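Local coordinates for probable quinone reductase Qor (NADPH:quinone reductase) (Zeta-crystallin homolog protein) (Mycobacterium tuberculosis, PDB 4RVU) that binds NADPH and probably catalyses the transfer of its electrons to quinones, at residues D147-H152 with L169-I174. Numbering follows the deposited sequence.
Sequences DTVLVH and LGVRVI
Thr-148 to Leu-150 pair in parallel with Arg-172 to Ile-174, joining neighbouring inner strands of the six-stranded parallel sheet in the NADPH-binding domain. Four backbone hydrogen bonds zip them together: Arg-172 N to Asp-147 O, Val-149 N to Arg-172 O, Ile-174 N to Val-149 O (2.9 Å) and Val-151 N to Ile-174 O. Val-149, Arg-172 and Ile-174 each spend both N-H and C=O inside this ladder, while Thr-148 and Leu-150 turn theirs to strand 217-222 on the other flank.

On the face carrying Thr-148, Leu-150, Arg-172 and Ile-174, Thr-148 and Arg-172 run side by side. Thr-148 OG1 rests 3.6 Å from Arg-172 CB, and the arginine chain, extended with CG anti to the backbone N (chi1 -178°), carries its guanidinium past the hydroxyl. One water closes the gap, 2.7 Å from Thr-148 OG1 and accepting from Arg-172 NH1; NH1 also reaches Leu-211 O, and NE forms a salt bridge with Asp-192. Thr-148 CG2 turns instead to Ile-174 CD1, 3.8 Å away, under helix 201-212.

Across the contact the other face is built of valines. Val-149 CG2 meets Val-171 CG1 at 3.8 Å and Val-173 CG2 at 4.0 Å, and Val-151 CG2 touches Val-173 CG1; Val-151, Val-171 and Val-173 pack against helix 157-168. That helix ends in a Schellman motif with Gly-170 at C-prime (phi 83°), turning the chain into the second strand. Strand 148-151, helix 157-168 and strand 172-176 form the beta-alpha-beta crossover that opens a Rossmann fold, with the cofactor bound beyond the Val-151 end.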
loop_
_atom_site.group_PDB
_atom_site.type_symbol
_atom_site.label_atom_id
_atom_site.label_comp_id
_atom_site.label_asym_id
_atom_site.label_seq_id
_atom_site.Cartn_x
_atom_site.Cartn_y
_atom_site.Cartn_z
ATOM N N ASP A 147 0.187 13.621 -13.643
ATOM C CA ASP A 147 -0.513 12.413 -13.221
ATOM C C ASP A 147 -1.972 12.462 -13.659
ATOM O O ASP A 147 -2.507 13.529 -13.980
ATOM C CB ASP A 147 -0.487 12.256 -11.692
ATOM C CG ASP A 147 0.865 11.829 -11.143
ATOM O OD1 ASP A 147 1.768 11.445 -11.916
ATOM O OD2 ASP A 147 1.014 11.876 -9.899
ATOM N N THR A 148 -2.613 11.297 -13.654
ATOM C CA THR A 148 -4.062 11.214 -13.789
ATOM C C THR A 148 -4.554 10.380 -12.621
ATOM O O THR A 148 -3.965 9.347 -12.313
ATOM C CB THR A 148 -4.490 10.523 -15.097
ATOM O OG1 THR A 148 -4.012 11.278 -16.213
ATOM C CG2 THR A 148 -6.008 10.433 -15.172
ATOM N N VAL A 149 -5.591 10.842 -11.932
ATOM C CA VAL A 149 -6.135 10.083 -10.811
ATOM C C VAL A 149 -7.628 9.870 -10.991
ATOM O O VAL A 149 -8.291 10.637 -11.684
ATOM C CB VAL A 149 -5.859 10.770 -9.442
ATOM C CG1 VAL A 149 -4.365 10.917 -9.210
ATOM C CG2 VAL A 149 -6.555 12.137 -9.372
ATOM N N LEU A 150 -8.146 8.819 -10.366
ATOM C CA LEU A 150 -9.588 8.571 -10.328
ATOM C C LEU A 150 -10.123 8.909 -8.938
ATOM O O LEU A 150 -9.568 8.466 -7.918
ATOM C CB LEU A 150 -9.879 7.100 -10.665
ATOM C CG LEU A 150 -11.290 6.553 -10.449
ATOM C CD1 LEU A 150 -12.291 7.299 -11.324
ATOM C CD2 LEU A 150 -11.335 5.071 -10.733
ATOM N N VAL A 151 -11.186 9.707 -8.898
ATOM C CA VAL A 151 -11.827 10.089 -7.641
ATOM C C VAL A 151 -13.302 9.722 -7.704
ATOM O O VAL A 151 -14.069 10.346 -8.444
ATOM C CB VAL A 151 -11.713 11.613 -7.411
ATOM C CG1 VAL A 151 -12.473 12.029 -6.149
ATOM C CG2 VAL A 151 -10.256 12.034 -7.308
ATOM N N HIS A 152 -13.701 8.714 -6.938
ATOM C CA HIS A 152 -15.110 8.330 -6.886
ATOM C C HIS A 152 -15.927 9.367 -6.113
ATOM O O HIS A 152 -15.371 10.119 -5.304
ATOM C CB HIS A 152 -15.260 6.942 -6.260
ATOM C CG HIS A 152 -14.733 5.834 -7.118
ATOM N ND1 HIS A 152 -15.253 5.547 -8.365
ATOM C CD2 HIS A 152 -13.737 4.938 -6.907
ATOM C CE1 HIS A 152 -14.599 4.522 -8.885
ATOM N NE2 HIS A 152 -13.674 4.132 -8.021
ATOM N N LEU A 169 -2.968 21.361 -8.806
ATOM C CA LEU A 169 -1.609 20.811 -8.796
ATOM C C LEU A 169 -1.158 20.240 -10.156
ATOM O O LEU A 169 -0.082 19.641 -10.255
ATOM C CB LEU A 169 -1.472 19.756 -7.694
ATOM C CG LEU A 169 -1.728 20.277 -6.277
ATOM C CD1 LEU A 169 -1.973 19.137 -5.287
ATOM C CD2 LEU A 169 -0.557 21.129 -5.822
ATOM N N GLY A 170 -1.967 20.427 -11.195
ATOM C CA GLY A 170 -1.616 19.950 -12.530
ATOM C C GLY A 170 -1.941 18.489 -12.801
ATOM O O GLY A 170 -1.361 17.868 -13.695
ATOM N N VAL A 171 -2.880 17.944 -12.032
ATOM C CA VAL A 171 -3.302 16.553 -12.152
ATOM C C VAL A 171 -4.613 16.451 -12.923
ATOM O O VAL A 171 -5.547 17.220 -12.687
ATOM C CB VAL A 171 -3.488 15.932 -10.756
ATOM C CG1 VAL A 171 -3.941 14.480 -10.848
ATOM C CG2 VAL A 171 -2.205 16.040 -9.963
ATOM N N ARG A 172 -4.675 15.516 -13.867
ATOM C CA ARG A 172 -5.915 15.237 -14.582
ATOM C C ARG A 172 -6.816 14.357 -13.723
ATOM O O ARG A 172 -6.370 13.338 -13.199
ATOM C CB ARG A 172 -5.602 14.525 -15.896
ATOM C CG ARG A 172 -6.810 14.229 -16.740
ATOM C CD ARG A 172 -6.373 13.547 -18.031
ATOM N NE ARG A 172 -7.465 13.371 -18.983
ATOM C CZ ARG A 172 -7.695 12.238 -19.639
ATOM N NH1 ARG A 172 -6.921 11.185 -19.426
ATOM N NH2 ARG A 172 -8.704 12.155 -20.496
ATOM N N VAL A 173 -8.072 14.750 -13.552
ATOM C CA VAL A 173 -8.950 14.012 -12.651
ATOM C C VAL A 173 -10.130 13.407 -13.389
ATOM O O VAL A 173 -10.830 14.096 -14.133
ATOM C CB VAL A 173 -9.484 14.911 -11.512
ATOM C CG1 VAL A 173 -10.497 14.140 -10.660
ATOM C CG2 VAL A 173 -8.336 15.429 -10.660
ATOM N N ILE A 174 -10.338 12.114 -13.188
ATOM C CA ILE A 174 -11.527 11.436 -13.689
ATOM C C ILE A 174 -12.388 11.105 -12.478
ATOM O O ILE A 174 -11.874 10.605 -11.476
ATOM C CB ILE A 174 -11.151 10.133 -14.421
ATOM C CG1 ILE A 174 -10.146 10.417 -15.538
ATOM C CG2 ILE A 174 -12.402 9.425 -14.951
ATOM C CD1 ILE A 174 -9.444 9.145 -16.059
HETATM O O HOH W 1 -4.414 11.236 -18.870
#